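Local coordinates for NigD-like protein (Bacteroides vulgatus ATCC 8482, PDB 3K6O), which is of unknown function but, as a NigD-like protein with a signal sequence, is probably exported, and combines an OB-type domain with a beta-sandwich domain, at residues A18-V22 with L33-N37; I47-L53 with R78-L84; G56-F60 with L84-Q88; D116-V120 with V170-L174; I133-N139 with L152-N157. All coordinates share one frame; numbering follows the deposited sequence. Where two conformers were deposited one is given.

Along the chain, interaction 1 closes before the others open, interactions 2 and 3 alternate their segments, and interaction 5 falls between the two strands of interaction 4. Interactions 1 and 2 lie in the N-terminal OB domain, interactions 4 and 5 in the C-terminal beta-sandwich domain. Interaction 3 stands at the passage between them, because strand 75-93 runs from one domain into the other. Its centre is about 10 Å from that of interaction 1 and about 9 Å from that of interaction 4; Arg58 reaches both, through Asp36 and Ser171. Interactions 2 and 5, with centres about 30 Å apart, lie on opposite sides of the chain's centre, and strand 75-93 and Arg58 tie the two domains together.

Interaction 1 (A18-V22 with L33-N37); sequences AMATV and LVLDN
The antiparallel hairpin of strands 16-23 and 32-34, part of the OB domain, is joined here by one hydrogen-bonded pair, Thr21 with Val34. Thr21 N gives to Val34 O at 3.0 Å, and Val34 N returns a bond to Thr21 O at 2.8 Å. On the face carrying Val22 and Leu33, Val22 CG2 packs on Leu33 CD2 at 3.8 Å. That valine methyl lies anti to the carbonyl carbon of Val22 (chi1 178° for CG1), beside the backbone N. After the Thr21-Val34 pair, waters take over the bridging. One water gives to Met19 O and accepts from Asp36 N; a second accepts from Thr21 OG1 at 3.0 Å and donates to Val34 O and to Asp36 OD1, the last at 2.6 Å. Asp36 OD2 forms a salt bridge with Arg58. Water and arginine thus share the carboxylate of Asp36, an arrangement that would favour its ionised form.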
# COMPACT_ATOMS: atom_id res chain seq x y z
N ALA A 18 11.45 0.50 -3.83
CA ALA A 18 10.28 -0.39 -3.81
C ALA A 18 9.72 -0.65 -2.41
O ALA A 18 10.40 -0.46 -1.40
CB ALA A 18 10.57 -1.72 -4.51
N MSE A 19 8.47 -1.10 -2.39
CA MSE A 19 7.82 -1.51 -1.15
C MSE A 19 8.47 -2.77 -0.59
O MSE A 19 9.08 -3.57 -1.32
CB MSE A 19 6.34 -1.81 -1.41
CG MSE A 19 5.53 -0.64 -1.94
SE MSE A 19 5.14 0.63 -0.54
CE MSE A 19 4.60 -0.41 0.88
N ALA A 20 8.34 -2.93 0.72
CA ALA A 20 8.69 -4.15 1.37
C ALA A 20 7.97 -4.28 2.70
O ALA A 20 7.48 -3.31 3.26
CB ALA A 20 10.23 -4.24 1.57
N THR A 21 7.89 -5.49 3.19
CA THR A 21 7.31 -5.74 4.49
C THR A 21 8.39 -6.35 5.34
O THR A 21 9.08 -7.25 4.91
CB THR A 21 6.09 -6.69 4.42
OG1 THR A 21 5.16 -6.22 3.42
CG2 THR A 21 5.35 -6.74 5.78
N VAL A 22 8.54 -5.83 6.53
CA VAL A 22 9.47 -6.35 7.50
C VAL A 22 8.94 -7.68 8.03
O VAL A 22 7.76 -7.83 8.30
CB VAL A 22 9.64 -5.35 8.67
CG1 VAL A 22 10.59 -5.91 9.76
CG2 VAL A 22 10.12 -3.99 8.17
N LEU A 33 13.64 -8.10 5.16
CA LEU A 33 12.64 -7.48 4.33
C LEU A 33 12.11 -8.50 3.33
O LEU A 33 12.86 -9.36 2.85
CB LEU A 33 13.24 -6.30 3.61
CG LEU A 33 13.81 -5.25 4.53
CD1 LEU A 33 14.42 -4.16 3.67
CD2 LEU A 33 12.75 -4.71 5.49
N VAL A 34 10.81 -8.43 3.04
CA VAL A 34 10.20 -9.29 2.02
C VAL A 34 9.63 -8.38 0.96
O VAL A 34 8.79 -7.55 1.26
CB VAL A 34 9.11 -10.18 2.65
CG1 VAL A 34 8.42 -11.09 1.58
CG2 VAL A 34 9.71 -11.00 3.83
N LEU A 35 10.10 -8.51 -0.27
CA LEU A 35 9.53 -7.77 -1.40
C LEU A 35 8.14 -8.33 -1.71
O LEU A 35 7.79 -9.43 -1.25
CB LEU A 35 10.44 -7.87 -2.64
CG LEU A 35 11.78 -7.16 -2.59
CD1 LEU A 35 12.61 -7.41 -3.90
CD2 LEU A 35 11.54 -5.65 -2.34
N ASP A 36 7.34 -7.59 -2.46
CA ASP A 36 5.96 -8.03 -2.70
C ASP A 36 5.94 -9.27 -3.63
O ASP A 36 4.98 -10.04 -3.62
CB ASP A 36 5.10 -6.88 -3.27
CG ASP A 36 4.71 -5.86 -2.21
OD1 ASP A 36 4.89 -6.18 -1.01
OD2 ASP A 36 4.21 -4.75 -2.54
N ASN A 37 6.98 -9.48 -4.42
CA ASN A 37 7.12 -10.72 -5.19
C ASN A 37 7.57 -11.91 -4.35
O ASN A 37 7.90 -12.99 -4.91
CB ASN A 37 8.07 -10.54 -6.36
CG ASN A 37 9.50 -10.42 -5.95
OD1 ASN A 37 9.86 -10.47 -4.77
ND2 ASN A 37 10.36 -10.24 -6.94
O HOH W 1 8.16 -4.94 -3.56
O HOH W 2 5.99 -7.61 0.88

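Interaction 2 (I47-L53 with R78-L84); sequences IVPYRDL and RLNDYTL. With SO4 (sulfate ion), chain F; SO4 (sulfate ion), chain G.
A loop of the OB domain, residues 47-53, folds over strand 75-93 and ends in a type I turn from Tyr50 to Leu53. Its start is pinned by Ile47 N, which meets Leu79 O at 3.0 Å. The second anchor is a side chain: Tyr82 OH gives its proton to Pro49 O at 2.8 Å, the acceptor lying at the ring's edge in its plane. The ring stands in the crowded position between backbone N and carbonyl carbon (chi1 65°), and this turns it to the loop. Val48 CG2 lies obliquely against it, 3.6 Å from Tyr82 CE1, while Leu53 CD1 approaches Tyr82 CZ to 4.0 Å. A phenylalanine in place of Tyr82 removes the hydroxyl that Pro49 O accepts from, and the loop would probably be less firmly tied to the strand. Leu79 CD2 touches Tyr50 CB at 3.5 Å. Two sulfates, probably from the crystallisation liquor, sit at the turn: the chain F ion takes Tyr50 N and Arg51 N on O4 and Arg51 NH1 on O1, and Arg51 NH1 and NH2 also bond the chain G ion. His46 NE2 also bonds a sulfate. On the strand, Asn80 and Asp81 both face Asn62, which fits a classic beta bulge.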
# COMPACT_ATOMS: atom_id res chain seq x y z
N ILE A 47 22.40 2.40 5.99
CA ILE A 47 22.81 3.80 6.12
C ILE A 47 21.85 4.51 7.09
O ILE A 47 22.16 5.55 7.66
CB ILE A 47 22.75 4.49 4.73
CG1 ILE A 47 23.69 3.80 3.75
CG2 ILE A 47 23.02 6.01 4.82
CD1 ILE A 47 25.14 3.73 4.18
N VAL A 48 20.66 3.91 7.27
CA VAL A 48 19.68 4.38 8.23
C VAL A 48 19.33 3.24 9.18
O VAL A 48 19.58 2.07 8.85
CB VAL A 48 18.41 4.90 7.53
CG1 VAL A 48 18.75 6.11 6.67
CG2 VAL A 48 17.76 3.77 6.70
N PRO A 49 18.79 3.56 10.36
CA PRO A 49 18.46 2.55 11.36
C PRO A 49 17.43 1.56 10.85
O PRO A 49 16.48 1.95 10.18
CB PRO A 49 17.87 3.35 12.52
CG PRO A 49 18.52 4.71 12.41
CD PRO A 49 18.71 4.93 10.92
N TYR A 50 17.60 0.29 11.19
CA TYR A 50 16.60 -0.71 10.83
C TYR A 50 16.37 -1.79 11.88
O TYR A 50 15.40 -2.50 11.79
CB TYR A 50 16.98 -1.35 9.47
CG TYR A 50 17.98 -2.45 9.63
CD1 TYR A 50 19.31 -2.16 9.92
CD2 TYR A 50 17.60 -3.79 9.54
CE1 TYR A 50 20.25 -3.17 10.09
CE2 TYR A 50 18.53 -4.81 9.71
CZ TYR A 50 19.86 -4.49 9.98
OH TYR A 50 20.79 -5.46 10.18
N ARG A 51 17.26 -1.94 12.85
CA ARG A 51 17.21 -3.11 13.75
C ARG A 51 15.95 -3.22 14.58
O ARG A 51 15.59 -4.31 14.99
CB ARG A 51 18.42 -3.12 14.69
CG ARG A 51 19.68 -3.47 13.98
CD ARG A 51 20.81 -3.72 14.97
NE ARG A 51 22.05 -3.94 14.26
CZ ARG A 51 22.98 -3.01 14.07
NH1 ARG A 51 22.83 -1.77 14.53
NH2 ARG A 51 24.10 -3.33 13.42
N ASP A 52 15.30 -2.08 14.79
CA ASP A 52 14.10 -2.10 15.63
C ASP A 52 12.79 -2.17 14.84
O ASP A 52 11.70 -2.07 15.43
CB ASP A 52 14.12 -0.93 16.62
CG ASP A 52 15.44 -0.84 17.35
OD1 ASP A 52 15.88 -1.87 17.92
OD2 ASP A 52 16.06 0.24 17.32
N LEU A 53 12.88 -2.45 13.54
CA LEU A 53 11.69 -2.66 12.76
C LEU A 53 11.03 -3.95 13.23
O LEU A 53 11.70 -4.89 13.62
CB LEU A 53 12.02 -2.70 11.26
CG LEU A 53 12.46 -1.34 10.71
CD1 LEU A 53 13.05 -1.46 9.33
CD2 LEU A 53 11.30 -0.36 10.71
N ARG A 78 22.13 -3.54 0.74
CA ARG A 78 22.36 -2.36 1.54
C ARG A 78 21.02 -1.62 1.59
O ARG A 78 20.41 -1.34 0.55
CB ARG A 78 23.43 -1.44 0.92
CG ARG A 78 23.58 -0.15 1.64
CD ARG A 78 24.80 0.63 1.27
NE ARG A 78 24.90 0.90 -0.15
CZ ARG A 78 25.81 0.37 -0.97
NH1 ARG A 78 26.71 -0.51 -0.54
NH2 ARG A 78 25.80 0.71 -2.24
N LEU A 79 20.60 -1.29 2.80
CA LEU A 79 19.39 -0.50 3.00
C LEU A 79 19.82 0.96 3.05
O LEU A 79 20.36 1.40 4.06
CB LEU A 79 18.69 -0.92 4.29
CG LEU A 79 17.45 -0.13 4.69
CD1 LEU A 79 16.34 -0.24 3.60
CD2 LEU A 79 16.94 -0.59 6.04
N ASN A 80 19.62 1.69 1.95
CA ASN A 80 20.09 3.08 1.81
C ASN A 80 19.18 4.09 2.52
O ASN A 80 19.65 5.09 3.00
CB ASN A 80 20.21 3.48 0.33
CG ASN A 80 21.14 2.58 -0.48
OD1 ASN A 80 22.25 2.27 -0.05
ND2 ASN A 80 20.68 2.16 -1.67
N ASP A 81 17.89 3.81 2.59
CA ASP A 81 16.89 4.75 3.10
C ASP A 81 15.55 4.07 3.04
O ASP A 81 15.38 3.08 2.30
CB ASP A 81 16.83 5.99 2.21
CG ASP A 81 16.19 7.18 2.88
OD1 ASP A 81 15.80 7.11 4.05
OD2 ASP A 81 16.06 8.21 2.20
N TYR A 82 14.61 4.59 3.81
CA TYR A 82 13.23 4.20 3.64
C TYR A 82 12.30 5.17 4.36
O TYR A 82 12.75 6.05 5.10
CB TYR A 82 13.00 2.78 4.15
CG TYR A 82 13.19 2.63 5.64
CD1 TYR A 82 14.43 2.43 6.17
CD2 TYR A 82 12.12 2.71 6.52
CE1 TYR A 82 14.61 2.30 7.51
CE2 TYR A 82 12.30 2.58 7.87
CZ TYR A 82 13.56 2.39 8.35
OH TYR A 82 13.77 2.23 9.68
N THR A 83 11.01 5.02 4.12
CA THR A 83 10.01 5.68 4.93
C THR A 83 8.95 4.68 5.33
O THR A 83 8.72 3.69 4.62
CB THR A 83 9.38 6.89 4.21
OG1 THR A 83 8.58 7.62 5.15
CG2 THR A 83 8.51 6.46 3.01
N LEU A 84 8.36 4.87 6.51
CA LEU A 84 7.31 3.97 6.97
C LEU A 84 6.03 4.21 6.20
O LEU A 84 5.64 5.35 5.95
CB LEU A 84 7.03 4.16 8.46
CG LEU A 84 8.09 3.58 9.39
CD1 LEU A 84 7.77 3.95 10.85
CD2 LEU A 84 8.22 2.06 9.19
S SO4 F . 20.01 0.36 14.50
O1 SO4 F . 20.72 -0.56 15.41
O2 SO4 F . 18.78 0.77 15.19
O3 SO4 F . 20.80 1.56 14.14
O4 SO4 F . 19.77 -0.31 13.21
S SO4 G . 26.24 -0.82 12.66
O1 SO4 G . 26.31 -2.13 12.00
O2 SO4 G . 24.86 -0.41 12.84
O3 SO4 G . 26.83 -0.92 14.00
O4 SO4 G . 26.91 0.16 11.80

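Interaction 3 (G56-F60 with L84-Q88); sequences GERIF and LVPVQ
Arg58 and Val85 carry the tight part of this contact, their side chains lying alongside each other and pointing the same way. Arg58 CG is 3.9 Å from Val85 CB, and Val87 CG2 closes on Arg58 CB at 3.5 Å. Val85 CG2 reaches on to Phe60, two residues along from Arg58, and touches its CB at 3.7 Å; with CG1 anti to the backbone N (chi1 173°), CG2 falls beside that nitrogen, which turns it to Phe60. In the backbone, Val85 N gives a straight bond to Arg58 O at 2.8 Å, with 169° at the hydrogen.

The other side is looser. No direct return bond is made; instead a water accepts from Arg58 N and donates to Val85 O at 2.7 Å, and so bridges the backbones at this point. Leu84 is exposed, yet its CD2 touches Ile59 CG2 at 4.0 Å and lies 3.5 Å from Glu57 OE1. The other oxygen of Glu57, OE2, accepts from the backbone N of Lys54.

Farther out, the Arg58 side chain leads off toward strands 117-125 and 165-173, packing on Tyr117. Val85 and Phe60 both rest on Met169 of strand 165-173. Strand 16-23 flanks strand 58-66 through the backbone bonds of Ile59 with Ala20, while strand 165-173 takes up strand 75-93 from Pro86 onward.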
# COMPACT_ATOMS: atom_id res chain seq x y z
N GLY A 56 5.63 -7.15 10.10
CA GLY A 56 4.39 -6.58 9.62
C GLY A 56 4.48 -5.11 9.28
O GLY A 56 3.62 -4.60 8.60
N GLU A 57 5.50 -4.41 9.75
CA GLU A 57 5.64 -3.04 9.35
C GLU A 57 5.94 -2.99 7.85
O GLU A 57 6.64 -3.85 7.30
CB GLU A 57 6.72 -2.29 10.14
CG GLU A 57 6.33 -1.86 11.58
CD GLU A 57 7.38 -0.95 12.22
OE1 GLU A 57 7.32 0.29 12.05
OE2 GLU A 57 8.28 -1.47 12.88
N ARG A 58 5.44 -1.95 7.22
CA ARG A 58 5.57 -1.79 5.80
C ARG A 58 6.47 -0.59 5.52
O ARG A 58 6.31 0.47 6.16
CB ARG A 58 4.19 -1.48 5.25
CG ARG A 58 4.12 -1.47 3.75
CD ARG A 58 3.46 -2.69 3.21
NE ARG A 58 3.15 -2.58 1.77
CZ ARG A 58 3.69 -3.35 0.83
NH1 ARG A 58 4.58 -4.28 1.13
NH2 ARG A 58 3.31 -3.18 -0.44
N ILE A 59 7.39 -0.73 4.55
CA ILE A 59 8.23 0.40 4.15
C ILE A 59 8.23 0.65 2.64
O ILE A 59 8.00 -0.26 1.83
CB ILE A 59 9.70 0.21 4.66
CG1 ILE A 59 10.43 -0.93 3.93
CG2 ILE A 59 9.68 -0.05 6.14
CD1 ILE A 59 11.93 -1.06 4.28
N PHE A 60 8.55 1.89 2.27
CA PHE A 60 8.87 2.26 0.90
C PHE A 60 10.36 2.57 0.97
O PHE A 60 10.79 3.55 1.61
CB PHE A 60 8.01 3.47 0.49
CG PHE A 60 8.09 3.84 -0.96
CD1 PHE A 60 7.92 2.91 -1.97
CD2 PHE A 60 8.26 5.17 -1.32
CE1 PHE A 60 7.97 3.29 -3.32
CE2 PHE A 60 8.31 5.55 -2.66
CZ PHE A 60 8.15 4.63 -3.65
N LEU A 84 8.36 4.87 6.51
CA LEU A 84 7.31 3.97 6.97
C LEU A 84 6.03 4.21 6.20
O LEU A 84 5.64 5.35 5.95
CB LEU A 84 7.03 4.16 8.46
CG LEU A 84 8.09 3.58 9.39
CD1 LEU A 84 7.77 3.95 10.85
CD2 LEU A 84 8.22 2.06 9.19
N VAL A 85 5.36 3.13 5.86
CA VAL A 85 4.07 3.21 5.18
C VAL A 85 3.00 2.67 6.11
O VAL A 85 3.06 1.54 6.53
CB VAL A 85 4.11 2.45 3.86
CG1 VAL A 85 2.71 2.38 3.23
CG2 VAL A 85 5.17 3.12 2.91
N PRO A 86 1.99 3.49 6.45
CA PRO A 86 0.94 2.96 7.31
C PRO A 86 0.16 1.83 6.66
O PRO A 86 -0.09 1.87 5.46
CB PRO A 86 0.01 4.17 7.57
CG PRO A 86 0.50 5.29 6.73
CD PRO A 86 1.87 4.94 6.19
N VAL A 87 -0.21 0.83 7.45
CA VAL A 87 -0.97 -0.31 6.99
C VAL A 87 -2.33 -0.18 7.60
O VAL A 87 -2.42 -0.06 8.82
CB VAL A 87 -0.33 -1.64 7.42
CG1 VAL A 87 -1.28 -2.79 7.05
CG2 VAL A 87 1.02 -1.85 6.70
N GLN A 88 -3.39 -0.16 6.76
CA GLN A 88 -4.78 -0.03 7.22
C GLN A 88 -5.59 -1.27 6.90
O GLN A 88 -5.34 -1.96 5.90
CB GLN A 88 -5.49 1.22 6.64
CG GLN A 88 -5.09 2.49 7.29
CD GLN A 88 -5.85 3.72 6.81
OE1 GLN A 88 -7.12 3.73 6.68
NE2 GLN A 88 -5.10 4.77 6.57
O HOH W 3 3.88 0.06 8.60

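Interaction 4 (D116-V120 with V170-L174); sequences DYLNV and VSFKL
Four consecutive antiparallel pairs, Tyr117 with Lys173 through Val120 with Val170, align two strands of the C-terminal beta-sandwich domain at 160°. One face bears Tyr117, Asn119, Ser171 and Lys173. Tyr117 and Lys173 run alongside each other in the same direction, with Lys173 CG 3.7 Å from Tyr117 CE1, while Ser171 CB comes obliquely to the same ring, 3.7 Å from Tyr117 CD1. Next along, Ser171 OG gives its proton to Asn119 OD1 at 2.8 Å, in the plane of the amide carbonyl. Arg58 from the other domain binds both of these oxygens, through NE and NH2, so the buried pair helps fix its guanidinium. A leucine in place of Asn119 would probably leave Ser171 OG without its acceptor and Arg58 NH2 without one of its partners.

The opposite face is apolar. Val120 CG2, set anti to the carbonyl carbon (chi1 -170° for CG1), meets the Phe172 ring at its edge, in plane, 3.8 Å from Phe172 CE2. Val170 CG2, from the same strand as Phe172, sits above one face, offset toward the rim. Leu118 CB approaches Leu174 CD2 to 4.1 Å. Where the regular pairing stops, Leu174 N adds one last bond to Asp116 O at 3.0 Å, with 175° at the hydrogen.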
# COMPACT_ATOMS: atom_id res chain seq x y z
N ASP A 116 -0.67 -9.03 -1.03
CA ASP A 116 -1.26 -8.83 0.28
C ASP A 116 -1.94 -7.49 0.45
O ASP A 116 -2.71 -7.36 1.40
CB ASP A 116 -0.26 -8.96 1.44
CG ASP A 116 0.39 -10.33 1.54
OD1 ASP A 116 -0.26 -11.38 1.28
OD2 ASP A 116 1.56 -10.35 1.92
N TYR A 117 -1.66 -6.53 -0.42
CA TYR A 117 -2.13 -5.15 -0.19
C TYR A 117 -2.66 -4.44 -1.40
O TYR A 117 -2.25 -4.71 -2.50
CB TYR A 117 -1.00 -4.26 0.35
CG TYR A 117 -0.21 -4.81 1.51
CD1 TYR A 117 -0.62 -4.60 2.83
CD2 TYR A 117 0.95 -5.53 1.29
CE1 TYR A 117 0.10 -5.09 3.92
CE2 TYR A 117 1.70 -6.04 2.38
CZ TYR A 117 1.28 -5.80 3.69
OH TYR A 117 2.02 -6.26 4.76
N LEU A 118 -3.58 -3.51 -1.17
CA LEU A 118 -3.83 -2.45 -2.13
C LEU A 118 -2.96 -1.25 -1.72
O LEU A 118 -3.09 -0.68 -0.63
CB LEU A 118 -5.29 -2.07 -2.16
CG LEU A 118 -5.62 -1.07 -3.27
CD1 LEU A 118 -5.55 -1.74 -4.66
CD2 LEU A 118 -6.96 -0.43 -3.07
N ASN A 119 -2.07 -0.87 -2.63
CA ASN A 119 -1.07 0.18 -2.43
C ASN A 119 -1.53 1.43 -3.13
O ASN A 119 -1.80 1.42 -4.33
CB ASN A 119 0.27 -0.28 -2.98
CG ASN A 119 0.72 -1.58 -2.32
OD1 ASN A 119 0.96 -1.62 -1.10
ND2 ASN A 119 0.77 -2.67 -3.11
N VAL A 120 -1.59 2.51 -2.37
CA VAL A 120 -2.04 3.78 -2.90
C VAL A 120 -1.05 4.92 -2.56
O VAL A 120 -0.69 5.11 -1.42
CB VAL A 120 -3.42 4.11 -2.35
CG1 VAL A 120 -4.03 5.35 -3.13
CG2 VAL A 120 -4.34 2.89 -2.47
N VAL A 170 -0.21 4.63 1.53
CA VAL A 170 -0.85 3.72 2.45
C VAL A 170 -0.99 2.35 1.76
O VAL A 170 -1.12 2.26 0.51
CB VAL A 170 -2.24 4.26 2.86
CG1 VAL A 170 -3.07 4.42 1.63
CG2 VAL A 170 -2.95 3.31 3.81
N SER A 171 -0.95 1.30 2.58
CA SER A 171 -1.17 -0.06 2.13
C SER A 171 -2.35 -0.61 2.90
O SER A 171 -2.32 -0.59 4.12
CB SER A 171 0.04 -0.94 2.39
OG SER A 171 1.07 -0.65 1.48
N PHE A 172 -3.39 -1.07 2.18
CA PHE A 172 -4.55 -1.70 2.77
C PHE A 172 -4.40 -3.18 2.69
O PHE A 172 -4.20 -3.69 1.63
CB PHE A 172 -5.78 -1.28 1.99
CG PHE A 172 -6.04 0.21 2.02
CD1 PHE A 172 -6.66 0.78 3.11
CD2 PHE A 172 -5.64 1.03 0.97
CE1 PHE A 172 -6.90 2.13 3.17
CE2 PHE A 172 -5.88 2.41 1.00
CZ PHE A 172 -6.50 2.95 2.11
N LYS A 173 -4.50 -3.88 3.80
CA LYS A 173 -4.50 -5.33 3.77
C LYS A 173 -5.74 -5.86 3.08
O LYS A 173 -6.87 -5.57 3.49
CB LYS A 173 -4.41 -5.92 5.18
CG LYS A 173 -3.00 -5.90 5.75
CD LYS A 173 -2.87 -6.73 7.05
CE LYS A 173 -2.81 -8.26 6.75
NZ LYS A 173 -1.78 -8.56 5.71
N LEU A 174 -5.53 -6.68 2.05
CA LEU A 174 -6.64 -7.19 1.23
C LEU A 174 -7.43 -8.35 1.87
O LEU A 174 -8.65 -8.47 1.69
CB LEU A 174 -6.15 -7.54 -0.15
CG LEU A 174 -5.93 -6.32 -1.09
CD1 LEU A 174 -5.21 -6.72 -2.40
CD2 LEU A 174 -7.24 -5.59 -1.42

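Interaction 5 (I133-N139 with L152-N157); sequences ILNLVVN and LELRYN
Leu136 and Leu154 meet at the apolar centre, Leu136 CD1 being 3.9 Å from Leu154 CD2. With chi1 at -172°, the Leu136 branch stands trans to the main-chain nitrogen and leans toward the partner strand, where CD1 also reaches Leu152 CB at 3.8 Å. Leu134 crosses Tyr156 at about a right angle, its CD1 4.0 Å from Tyr156 CB. Phe172 lies against Leu134, Leu136 and Leu154, so this face looks into the interior.

Backbone bonds frame that core: Ile133, Asn135 and Val137 each exchange a reciprocal pair with Asn157, Arg155 and Glu153, the shortest being Val137 N to Glu153 O at 2.7 Å. Toward the end of the hairpin, Val138 makes a separate contact, its CG2 3.6 Å from Leu152 CD2.

The other face is mixed, and its polar edge is at Glu153, Arg155 and Asn139. Val137 methyls still meet the Arg155 chain at about a right angle, but beyond them Arg155 grips Glu153 side-on, NE and NH2 both reaching OE1, the latter at 2.8 Å in a salt bridge. Asn139 ND2 takes the remaining oxygen, Glu153 OE2, at 2.9 Å, approaching 41° above the carboxylate plane, with amide and carboxylate planes 72° apart. Three N-H groups thus hold this carboxylate. Arg155 NH1 continues to Gly102 O. The whole is an antiparallel beta hairpin of strands 133-139 and 149-157 in the C-terminal beta-sandwich domain, with Leu134, Leu136, Leu154 and Tyr156 on one face and mixed residues on the other.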
# COMPACT_ATOMS: atom_id res chain seq x y z
N ILE A 133 -8.48 11.21 6.48
CA ILE A 133 -8.62 9.75 6.40
C ILE A 133 -8.87 9.28 4.96
O ILE A 133 -9.68 9.86 4.22
CB ILE A 133 -9.79 9.23 7.33
CG1 ILE A 133 -11.15 9.86 6.99
CG2 ILE A 133 -9.49 9.53 8.78
CD1 ILE A 133 -12.33 9.27 7.81
N LEU A 134 -8.11 8.28 4.55
CA LEU A 134 -8.40 7.49 3.38
C LEU A 134 -8.74 6.04 3.81
O LEU A 134 -7.89 5.33 4.36
CB LEU A 134 -7.21 7.49 2.43
CG LEU A 134 -7.47 6.83 1.06
CD1 LEU A 134 -8.46 7.65 0.20
CD2 LEU A 134 -6.18 6.58 0.29
N ASN A 135 -9.96 5.58 3.53
CA ASN A 135 -10.35 4.20 3.80
C ASN A 135 -10.67 3.37 2.53
O ASN A 135 -11.05 3.90 1.47
CB ASN A 135 -11.58 4.17 4.70
CG ASN A 135 -11.29 4.56 6.12
OD1 ASN A 135 -11.68 5.65 6.60
ND2 ASN A 135 -10.64 3.69 6.82
N LEU A 136 -10.52 2.08 2.66
CA LEU A 136 -10.90 1.09 1.65
C LEU A 136 -12.01 0.27 2.24
O LEU A 136 -11.83 -0.40 3.26
CB LEU A 136 -9.73 0.16 1.31
CG LEU A 136 -9.93 -0.80 0.13
CD1 LEU A 136 -10.18 -0.03 -1.17
CD2 LEU A 136 -8.74 -1.73 0.01
N VAL A 137 -13.20 0.38 1.66
CA VAL A 137 -14.37 -0.12 2.31
C VAL A 137 -15.06 -1.15 1.47
O VAL A 137 -14.99 -1.12 0.25
CB VAL A 137 -15.32 1.05 2.60
CG1 VAL A 137 -14.54 2.22 3.26
CG2 VAL A 137 -16.02 1.46 1.31
N VAL A 138 -15.76 -2.06 2.14
CA VAL A 138 -16.80 -2.87 1.52
C VAL A 138 -18.14 -2.21 1.69
O VAL A 138 -18.57 -1.95 2.81
CB VAL A 138 -16.86 -4.27 2.15
CG1 VAL A 138 -17.96 -5.20 1.46
CG2 VAL A 138 -15.47 -4.91 2.13
N ASN A 139 -18.81 -1.91 0.58
CA ASN A 139 -20.07 -1.20 0.62
C ASN A 139 -21.18 -2.19 0.93
O ASN A 139 -21.56 -2.99 0.07
CB ASN A 139 -20.34 -0.52 -0.72
CG ASN A 139 -21.52 0.48 -0.66
OD1 ASN A 139 -22.40 0.29 0.15
ND2 ASN A 139 -21.55 1.51 -1.54
N LEU A 152 -14.63 -3.04 -4.00
CA LEU A 152 -14.23 -2.20 -2.86
C LEU A 152 -14.30 -0.73 -3.27
O LEU A 152 -14.29 -0.39 -4.50
CB LEU A 152 -12.79 -2.54 -2.43
CG LEU A 152 -12.56 -3.97 -2.00
CD1 LEU A 152 -11.06 -4.28 -1.74
CD2 LEU A 152 -13.46 -4.40 -0.84
N GLU A 153 -14.33 0.15 -2.27
CA GLU A 153 -14.33 1.58 -2.59
C GLU A 153 -13.34 2.30 -1.73
O GLU A 153 -13.20 2.00 -0.56
CB GLU A 153 -15.74 2.19 -2.42
CG GLU A 153 -16.89 1.36 -3.02
CD GLU A 153 -18.25 2.07 -2.92
OE1 GLU A 153 -18.27 3.23 -2.42
OE2 GLU A 153 -19.28 1.46 -3.32
N LEU A 154 -12.65 3.25 -2.34
CA LEU A 154 -11.78 4.12 -1.59
C LEU A 154 -12.59 5.36 -1.24
O LEU A 154 -13.19 5.96 -2.11
CB LEU A 154 -10.56 4.56 -2.39
CG LEU A 154 -9.25 3.78 -2.43
CD1 LEU A 154 -8.31 4.64 -3.32
CD2 LEU A 154 -8.65 3.51 -1.05
N ARG A 155 -12.58 5.73 0.03
CA ARG A 155 -13.35 6.83 0.54
C ARG A 155 -12.40 7.80 1.24
O ARG A 155 -11.72 7.42 2.20
CB ARG A 155 -14.41 6.29 1.51
CG ARG A 155 -15.42 5.35 0.87
CD ARG A 155 -16.20 6.11 -0.22
NE ARG A 155 -17.44 5.44 -0.67
CZ ARG A 155 -18.67 5.74 -0.29
NH1 ARG A 155 -18.93 6.72 0.57
NH2 ARG A 155 -19.68 5.09 -0.84
N TYR A 156 -12.35 9.05 0.77
CA TYR A 156 -11.52 10.09 1.37
C TYR A 156 -12.36 11.06 2.19
O TYR A 156 -13.45 11.46 1.78
CB TYR A 156 -10.75 10.87 0.28
CG TYR A 156 -9.88 12.01 0.79
CD1 TYR A 156 -8.79 11.77 1.59
CD2 TYR A 156 -10.16 13.35 0.46
CE1 TYR A 156 -7.97 12.80 2.02
CE2 TYR A 156 -9.37 14.38 0.90
CZ TYR A 156 -8.26 14.09 1.68
OH TYR A 156 -7.47 15.08 2.15
N ASN A 157 -11.85 11.44 3.36
CA ASN A 157 -12.47 12.47 4.16
C ASN A 157 -11.36 13.40 4.65
O ASN A 157 -10.44 12.95 5.32
CB ASN A 157 -13.26 11.88 5.33
CG ASN A 157 -14.32 12.83 5.84
OD1 ASN A 157 -14.25 14.05 5.63
ND2 ASN A 157 -15.33 12.28 6.52